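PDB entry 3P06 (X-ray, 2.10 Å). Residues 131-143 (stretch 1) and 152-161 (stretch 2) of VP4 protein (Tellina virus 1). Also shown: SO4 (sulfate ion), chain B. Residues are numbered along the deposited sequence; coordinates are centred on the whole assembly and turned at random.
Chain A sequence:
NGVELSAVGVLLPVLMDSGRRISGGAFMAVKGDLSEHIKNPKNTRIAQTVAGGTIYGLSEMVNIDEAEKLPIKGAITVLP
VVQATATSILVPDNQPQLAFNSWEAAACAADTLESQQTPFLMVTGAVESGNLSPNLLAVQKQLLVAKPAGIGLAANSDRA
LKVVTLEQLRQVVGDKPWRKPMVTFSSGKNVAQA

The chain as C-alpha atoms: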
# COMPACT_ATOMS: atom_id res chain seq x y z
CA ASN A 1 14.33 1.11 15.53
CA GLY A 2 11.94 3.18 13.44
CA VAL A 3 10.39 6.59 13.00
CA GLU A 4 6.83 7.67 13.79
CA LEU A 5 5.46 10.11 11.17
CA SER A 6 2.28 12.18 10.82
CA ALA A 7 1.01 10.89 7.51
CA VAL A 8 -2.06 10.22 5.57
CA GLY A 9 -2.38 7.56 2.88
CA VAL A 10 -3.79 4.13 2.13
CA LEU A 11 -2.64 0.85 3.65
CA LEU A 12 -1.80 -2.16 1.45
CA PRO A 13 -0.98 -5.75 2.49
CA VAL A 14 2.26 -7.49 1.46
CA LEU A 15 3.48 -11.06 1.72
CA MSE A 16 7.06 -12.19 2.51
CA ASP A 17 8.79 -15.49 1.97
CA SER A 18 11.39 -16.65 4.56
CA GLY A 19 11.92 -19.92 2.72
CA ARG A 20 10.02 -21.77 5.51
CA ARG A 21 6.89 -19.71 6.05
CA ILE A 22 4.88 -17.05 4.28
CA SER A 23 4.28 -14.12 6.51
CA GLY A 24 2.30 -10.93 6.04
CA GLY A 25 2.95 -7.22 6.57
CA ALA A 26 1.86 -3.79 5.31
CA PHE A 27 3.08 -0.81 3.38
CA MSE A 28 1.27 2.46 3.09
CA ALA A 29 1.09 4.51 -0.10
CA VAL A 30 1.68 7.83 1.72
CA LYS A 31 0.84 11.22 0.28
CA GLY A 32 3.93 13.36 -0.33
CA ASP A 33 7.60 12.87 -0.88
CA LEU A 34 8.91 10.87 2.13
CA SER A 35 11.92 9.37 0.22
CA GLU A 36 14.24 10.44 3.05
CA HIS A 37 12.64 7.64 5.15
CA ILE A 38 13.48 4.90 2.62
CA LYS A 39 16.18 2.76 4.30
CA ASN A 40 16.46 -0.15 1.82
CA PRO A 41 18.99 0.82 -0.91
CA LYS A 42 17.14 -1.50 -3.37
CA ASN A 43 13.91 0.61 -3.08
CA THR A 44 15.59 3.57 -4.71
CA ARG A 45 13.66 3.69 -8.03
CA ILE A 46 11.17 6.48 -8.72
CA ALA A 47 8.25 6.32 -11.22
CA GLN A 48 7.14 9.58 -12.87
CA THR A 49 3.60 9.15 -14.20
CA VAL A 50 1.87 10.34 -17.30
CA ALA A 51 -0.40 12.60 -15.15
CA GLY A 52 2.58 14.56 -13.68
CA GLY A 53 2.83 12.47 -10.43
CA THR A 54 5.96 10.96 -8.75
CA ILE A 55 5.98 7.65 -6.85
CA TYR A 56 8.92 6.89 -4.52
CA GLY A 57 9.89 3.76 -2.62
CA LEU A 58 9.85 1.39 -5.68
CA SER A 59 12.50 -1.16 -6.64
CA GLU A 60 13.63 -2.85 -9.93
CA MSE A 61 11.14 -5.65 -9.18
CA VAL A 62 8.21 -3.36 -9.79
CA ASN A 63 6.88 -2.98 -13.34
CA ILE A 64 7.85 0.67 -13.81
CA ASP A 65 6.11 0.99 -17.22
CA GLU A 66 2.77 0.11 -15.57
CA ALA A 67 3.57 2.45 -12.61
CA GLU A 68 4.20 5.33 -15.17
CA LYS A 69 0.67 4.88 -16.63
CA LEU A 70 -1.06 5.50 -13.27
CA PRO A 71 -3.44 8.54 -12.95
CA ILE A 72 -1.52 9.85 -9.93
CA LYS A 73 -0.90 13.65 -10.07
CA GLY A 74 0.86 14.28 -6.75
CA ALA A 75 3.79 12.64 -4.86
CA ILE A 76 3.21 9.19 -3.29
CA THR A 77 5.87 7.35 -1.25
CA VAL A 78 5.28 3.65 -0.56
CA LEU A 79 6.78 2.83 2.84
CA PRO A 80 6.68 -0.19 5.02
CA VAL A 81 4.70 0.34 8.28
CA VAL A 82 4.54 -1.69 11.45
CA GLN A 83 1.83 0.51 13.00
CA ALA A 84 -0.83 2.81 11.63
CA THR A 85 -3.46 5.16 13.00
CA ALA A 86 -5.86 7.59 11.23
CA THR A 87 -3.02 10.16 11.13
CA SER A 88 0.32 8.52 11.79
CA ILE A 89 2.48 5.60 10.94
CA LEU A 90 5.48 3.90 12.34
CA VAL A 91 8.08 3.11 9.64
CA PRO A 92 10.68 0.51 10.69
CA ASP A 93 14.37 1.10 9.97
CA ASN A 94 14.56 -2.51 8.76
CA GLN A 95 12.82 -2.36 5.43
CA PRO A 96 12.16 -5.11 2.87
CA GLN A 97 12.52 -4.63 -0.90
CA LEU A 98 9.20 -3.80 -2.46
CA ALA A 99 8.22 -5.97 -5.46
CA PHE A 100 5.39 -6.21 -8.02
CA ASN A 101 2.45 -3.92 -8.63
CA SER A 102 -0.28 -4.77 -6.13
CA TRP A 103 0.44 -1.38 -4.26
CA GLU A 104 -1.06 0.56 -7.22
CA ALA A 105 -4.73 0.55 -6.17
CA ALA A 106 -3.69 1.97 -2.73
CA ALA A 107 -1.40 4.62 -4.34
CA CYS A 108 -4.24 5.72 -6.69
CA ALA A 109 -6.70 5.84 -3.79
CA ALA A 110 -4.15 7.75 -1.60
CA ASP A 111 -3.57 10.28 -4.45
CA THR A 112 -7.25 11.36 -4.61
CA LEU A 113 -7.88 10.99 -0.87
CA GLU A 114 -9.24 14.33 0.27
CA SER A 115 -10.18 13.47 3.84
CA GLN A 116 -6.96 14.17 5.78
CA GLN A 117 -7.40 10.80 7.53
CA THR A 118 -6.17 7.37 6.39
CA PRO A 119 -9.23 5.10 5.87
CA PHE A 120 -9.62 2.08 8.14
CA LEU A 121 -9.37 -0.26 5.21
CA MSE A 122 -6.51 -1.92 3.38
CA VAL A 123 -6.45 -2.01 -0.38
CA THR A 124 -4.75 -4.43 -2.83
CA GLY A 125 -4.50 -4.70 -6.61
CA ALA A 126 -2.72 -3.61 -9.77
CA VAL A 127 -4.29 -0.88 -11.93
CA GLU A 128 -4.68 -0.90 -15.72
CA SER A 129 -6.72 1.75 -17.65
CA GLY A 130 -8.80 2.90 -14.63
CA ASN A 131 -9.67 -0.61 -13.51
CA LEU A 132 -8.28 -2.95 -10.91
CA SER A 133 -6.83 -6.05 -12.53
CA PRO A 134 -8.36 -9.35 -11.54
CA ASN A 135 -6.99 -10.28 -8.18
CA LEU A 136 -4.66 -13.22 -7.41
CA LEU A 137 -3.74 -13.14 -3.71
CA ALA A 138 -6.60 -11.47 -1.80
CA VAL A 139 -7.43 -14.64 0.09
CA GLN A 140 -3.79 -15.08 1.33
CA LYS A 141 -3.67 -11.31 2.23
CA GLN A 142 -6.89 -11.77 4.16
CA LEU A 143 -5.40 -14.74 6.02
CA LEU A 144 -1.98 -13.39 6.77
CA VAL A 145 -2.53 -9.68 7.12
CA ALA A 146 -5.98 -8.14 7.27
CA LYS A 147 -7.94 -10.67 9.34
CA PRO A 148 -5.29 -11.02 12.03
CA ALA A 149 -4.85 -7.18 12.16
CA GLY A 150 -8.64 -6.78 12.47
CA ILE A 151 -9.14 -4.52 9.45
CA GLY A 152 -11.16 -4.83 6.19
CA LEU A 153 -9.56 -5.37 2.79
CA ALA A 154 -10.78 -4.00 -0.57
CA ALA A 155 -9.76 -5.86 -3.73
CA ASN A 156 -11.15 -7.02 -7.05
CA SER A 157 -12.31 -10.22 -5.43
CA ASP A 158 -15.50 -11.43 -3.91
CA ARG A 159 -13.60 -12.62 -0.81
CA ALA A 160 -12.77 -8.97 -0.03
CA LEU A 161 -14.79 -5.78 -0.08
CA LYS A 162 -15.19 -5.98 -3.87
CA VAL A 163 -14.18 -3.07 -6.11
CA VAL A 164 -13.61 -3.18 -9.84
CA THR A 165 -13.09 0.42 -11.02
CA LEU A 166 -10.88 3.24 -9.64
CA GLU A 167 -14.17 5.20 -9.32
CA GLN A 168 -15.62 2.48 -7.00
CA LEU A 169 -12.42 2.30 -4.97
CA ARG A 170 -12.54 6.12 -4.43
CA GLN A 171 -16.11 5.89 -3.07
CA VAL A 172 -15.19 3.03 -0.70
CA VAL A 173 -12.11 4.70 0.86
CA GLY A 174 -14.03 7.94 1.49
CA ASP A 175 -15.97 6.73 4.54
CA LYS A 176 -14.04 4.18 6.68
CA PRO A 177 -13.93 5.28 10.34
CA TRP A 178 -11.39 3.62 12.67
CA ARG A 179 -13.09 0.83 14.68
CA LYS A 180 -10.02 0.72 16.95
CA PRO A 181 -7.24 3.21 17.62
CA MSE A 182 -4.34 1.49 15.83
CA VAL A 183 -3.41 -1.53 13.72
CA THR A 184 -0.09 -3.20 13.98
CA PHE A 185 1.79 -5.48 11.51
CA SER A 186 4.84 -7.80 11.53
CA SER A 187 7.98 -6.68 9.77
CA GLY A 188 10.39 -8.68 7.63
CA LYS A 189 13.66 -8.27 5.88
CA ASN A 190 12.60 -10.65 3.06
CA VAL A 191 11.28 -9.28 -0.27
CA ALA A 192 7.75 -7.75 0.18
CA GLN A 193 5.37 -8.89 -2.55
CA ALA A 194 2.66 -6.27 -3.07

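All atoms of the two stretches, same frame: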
# COMPACT_ATOMS: atom_id res chain seq x y z
N ASN A 131 -9.06 0.54 -14.14
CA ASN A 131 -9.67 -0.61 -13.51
C ASN A 131 -8.63 -1.34 -12.67
O ASN A 131 -7.45 -1.32 -12.97
CB ASN A 131 -10.21 -1.60 -14.55
CG ASN A 131 -11.57 -1.21 -15.12
OD1 ASN A 131 -12.38 -0.52 -14.49
ND2 ASN A 131 -11.82 -1.68 -16.34
N LEU A 132 -9.11 -2.02 -11.63
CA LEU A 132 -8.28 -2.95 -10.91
C LEU A 132 -8.20 -4.20 -11.75
O LEU A 132 -9.22 -4.68 -12.23
CB LEU A 132 -8.91 -3.26 -9.57
CG LEU A 132 -8.49 -2.31 -8.46
CD1 LEU A 132 -9.14 -0.96 -8.64
CD2 LEU A 132 -8.83 -2.90 -7.07
N SER A 133 -6.99 -4.74 -11.91
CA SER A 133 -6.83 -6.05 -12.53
C SER A 133 -7.59 -7.14 -11.80
O SER A 133 -7.91 -6.98 -10.63
CB SER A 133 -5.36 -6.43 -12.51
OG SER A 133 -4.68 -5.60 -13.42
N PRO A 134 -7.83 -8.29 -12.45
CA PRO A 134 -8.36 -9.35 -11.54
C PRO A 134 -7.36 -9.71 -10.42
O PRO A 134 -6.15 -9.60 -10.56
CB PRO A 134 -8.67 -10.52 -12.47
CG PRO A 134 -8.16 -10.11 -13.83
CD PRO A 134 -7.99 -8.64 -13.87
N ASN A 135 -7.86 -10.10 -9.29
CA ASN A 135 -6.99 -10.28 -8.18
C ASN A 135 -6.43 -11.71 -8.11
O ASN A 135 -7.11 -12.64 -8.52
CB ASN A 135 -7.82 -10.03 -6.98
CG ASN A 135 -7.13 -10.37 -5.76
OD1 ASN A 135 -7.22 -11.52 -5.27
ND2 ASN A 135 -6.37 -9.39 -5.23
N LEU A 136 -5.22 -11.87 -7.60
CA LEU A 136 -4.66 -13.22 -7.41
C LEU A 136 -4.62 -13.65 -5.92
O LEU A 136 -4.96 -14.77 -5.61
CB LEU A 136 -3.26 -13.33 -8.03
CG LEU A 136 -3.26 -13.51 -9.57
CD1 LEU A 136 -1.87 -13.29 -10.14
CD2 LEU A 136 -3.78 -14.91 -9.97
N LEU A 137 -4.19 -12.73 -5.04
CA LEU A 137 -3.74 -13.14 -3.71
C LEU A 137 -4.56 -12.54 -2.61
O LEU A 137 -4.07 -12.47 -1.50
CB LEU A 137 -2.27 -12.75 -3.51
CG LEU A 137 -1.30 -13.51 -4.44
CD1 LEU A 137 0.03 -12.79 -4.46
CD2 LEU A 137 -1.21 -14.94 -3.89
N ALA A 138 -5.78 -12.09 -2.89
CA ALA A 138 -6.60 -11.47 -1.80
C ALA A 138 -6.85 -12.44 -0.63
O ALA A 138 -6.83 -12.05 0.54
CB ALA A 138 -7.91 -10.96 -2.33
N VAL A 139 -7.13 -13.70 -0.95
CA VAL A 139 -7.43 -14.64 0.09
C VAL A 139 -6.23 -14.83 1.06
O VAL A 139 -6.43 -14.71 2.24
CB VAL A 139 -7.89 -15.97 -0.50
CG1 VAL A 139 -7.81 -17.09 0.54
CG2 VAL A 139 -9.33 -15.76 -0.97
N GLN A 140 -5.03 -15.03 0.54
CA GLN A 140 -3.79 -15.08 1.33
C GLN A 140 -3.51 -13.78 2.11
O GLN A 140 -3.00 -13.86 3.24
CB GLN A 140 -2.59 -15.42 0.47
CG GLN A 140 -2.69 -16.74 -0.21
CD GLN A 140 -2.05 -17.83 0.59
OE1 GLN A 140 -2.14 -17.86 1.84
NE2 GLN A 140 -1.41 -18.78 -0.11
N LYS A 141 -3.85 -12.61 1.53
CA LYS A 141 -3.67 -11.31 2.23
C LYS A 141 -4.70 -11.15 3.34
O LYS A 141 -4.41 -10.58 4.40
CB LYS A 141 -3.59 -10.12 1.26
CG LYS A 141 -2.30 -10.24 0.41
CD LYS A 141 -2.38 -9.52 -0.92
CE LYS A 141 -0.93 -9.35 -1.43
NZ LYS A 141 -1.22 -8.57 -2.64
N GLN A 142 -5.89 -11.69 3.11
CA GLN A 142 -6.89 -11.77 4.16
C GLN A 142 -6.34 -12.61 5.31
O GLN A 142 -6.38 -12.18 6.48
CB GLN A 142 -8.26 -12.37 3.67
CG GLN A 142 -9.11 -11.39 2.82
CD GLN A 142 -9.83 -10.32 3.66
OE1 GLN A 142 -9.32 -9.86 4.69
NE2 GLN A 142 -10.97 -9.89 3.18
N LEU A 143 -5.84 -13.80 4.99
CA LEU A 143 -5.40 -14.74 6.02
C LEU A 143 -4.22 -14.29 6.80
O LEU A 143 -4.13 -14.56 8.00
CB LEU A 143 -5.00 -16.12 5.39
CG LEU A 143 -6.14 -16.99 4.98
CD1 LEU A 143 -5.62 -18.12 4.05
CD2 LEU A 143 -6.77 -17.58 6.19
N GLY A 152 -10.64 -4.42 7.52
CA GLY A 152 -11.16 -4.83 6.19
C GLY A 152 -10.16 -4.70 5.03
O GLY A 152 -9.21 -3.88 5.05
N LEU A 153 -10.42 -5.46 3.96
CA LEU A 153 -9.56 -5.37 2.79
C LEU A 153 -10.46 -5.16 1.58
O LEU A 153 -11.44 -5.87 1.45
CB LEU A 153 -8.84 -6.68 2.63
CG LEU A 153 -7.99 -6.78 1.33
CD1 LEU A 153 -6.79 -5.80 1.30
CD2 LEU A 153 -7.46 -8.20 1.08
N ALA A 154 -10.10 -4.21 0.70
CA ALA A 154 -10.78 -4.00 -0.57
C ALA A 154 -9.91 -4.56 -1.65
O ALA A 154 -8.68 -4.41 -1.60
CB ALA A 154 -11.03 -2.53 -0.84
N ALA A 155 -10.53 -5.23 -2.63
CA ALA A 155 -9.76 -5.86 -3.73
C ALA A 155 -10.76 -6.20 -4.81
O ALA A 155 -11.96 -6.20 -4.53
CB ALA A 155 -9.04 -7.22 -3.28
N ASN A 156 -10.26 -6.54 -6.01
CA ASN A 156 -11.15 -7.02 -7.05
C ASN A 156 -11.37 -8.53 -6.85
O ASN A 156 -10.85 -9.35 -7.60
CB ASN A 156 -10.55 -6.71 -8.42
CG ASN A 156 -11.51 -7.08 -9.57
OD1 ASN A 156 -12.58 -7.66 -9.33
ND2 ASN A 156 -11.13 -6.71 -10.79
N SER A 157 -12.12 -8.87 -5.82
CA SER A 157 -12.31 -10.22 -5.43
C SER A 157 -13.53 -10.32 -4.54
O SER A 157 -13.77 -9.48 -3.67
CB SER A 157 -11.11 -10.74 -4.65
OG SER A 157 -11.49 -11.80 -3.78
N ASP A 158 -14.29 -11.39 -4.70
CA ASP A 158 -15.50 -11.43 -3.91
C ASP A 158 -15.16 -12.00 -2.51
O ASP A 158 -16.02 -12.14 -1.70
CB ASP A 158 -16.70 -12.05 -4.68
CG ASP A 158 -16.37 -13.40 -5.20
OD1 ASP A 158 -15.42 -13.97 -4.63
OD2 ASP A 158 -17.01 -13.89 -6.15
N ARG A 159 -13.89 -12.28 -2.20
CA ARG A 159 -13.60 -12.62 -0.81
C ARG A 159 -13.01 -11.40 -0.04
O ARG A 159 -12.41 -11.54 1.02
CB ARG A 159 -12.80 -13.91 -0.67
CG ARG A 159 -13.78 -15.21 -0.71
CD ARG A 159 -13.13 -16.42 -0.23
NE ARG A 159 -12.34 -17.04 -1.29
CZ ARG A 159 -11.77 -18.23 -1.18
NH1 ARG A 159 -11.86 -18.92 -0.03
NH2 ARG A 159 -11.07 -18.72 -2.19
N ALA A 160 -13.20 -10.21 -0.62
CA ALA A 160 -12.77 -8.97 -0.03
C ALA A 160 -13.98 -8.02 -0.07
O ALA A 160 -15.09 -8.42 -0.46
CB ALA A 160 -11.63 -8.40 -0.85
N LEU A 161 -13.78 -6.77 0.31
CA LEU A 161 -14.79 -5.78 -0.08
C LEU A 161 -14.55 -5.47 -1.56
O LEU A 161 -13.52 -4.88 -1.93
CB LEU A 161 -14.63 -4.54 0.77
CG LEU A 161 -15.66 -3.41 0.72
CD1 LEU A 161 -15.26 -2.33 1.75
CD2 LEU A 161 -15.71 -2.87 -0.71
S SO4 B . -3.28 -9.09 -5.43
O1 SO4 B . -3.85 -7.80 -5.74
O2 SO4 B . -4.06 -9.66 -4.34
O3 SO4 B . -3.41 -9.90 -6.62
O4 SO4 B . -1.88 -9.10 -5.11
O HOH W 1 -7.43 -6.47 -6.49
O HOH W 2 -12.54 -7.54 4.45

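Three side-chain-to-backbone hydrogen bonds tie the two stretches together, and in each a carboxamide supplies the donor. The straightest joins Gln 142 NE2 to Arg 159 O, at 3.1 Å and an N-H...O angle of 162°. The CA-to-CB bond of Gln 142 points sideways, but glutamine is long enough for its amide to come nearer and reach the carbonyl. Gln 142 NE2 also gives a hydrogen to the oxygen of water 2 (3.1 Å), which accepts another from Leu 153 N (3.0 Å), so a single amide group serves two parts of the second stretch.

At the other end Asn 156, with chi1 in the t well, directs its amide at the backbone where strand 131-132 gives way to the loop. Asn 156 ND2 lies 3.1 Å from Leu 132 O, and 3.2 Å from Ser 133 O in a weak bond at 132°. Successive carbonyls suit a short amide donor, and Asn 156 is the residue of its stretch most covered by the other.

Asn 135 faces the second stretch and also bonds within its own. Asn 135 OD1 accepts a hydrogen bond from Ala 138 N at 2.8 Å, in the first turn of the helix, while Asn 135 ND2 approaches sulfate O2 at a very short 2.5 Å. The sulfate, probably from the crystallisation liquor, is also held by Lys 141 NZ, 2.6 Å from sulfate O4. Water 1 accepts a hydrogen bond from Asn 156 N and a weak one from Asn 135 ND2.

Between these polar ends the helix and strand 153-155 run nearly antiparallel (173°), their axes 9.9 Å apart. Small residues permit close packing here: Ala 138 CB meets Ala 155 CB at 4.0 Å. Leu 153, larger and buried, brings CD2 within 4.4 Å of Ala 138 CB and 4.3 Å of Lys 141 CB. Further out, Val 139 CG2 covers one face of the Arg 159 guanidinium, 3.3 Å from Arg 159 NE.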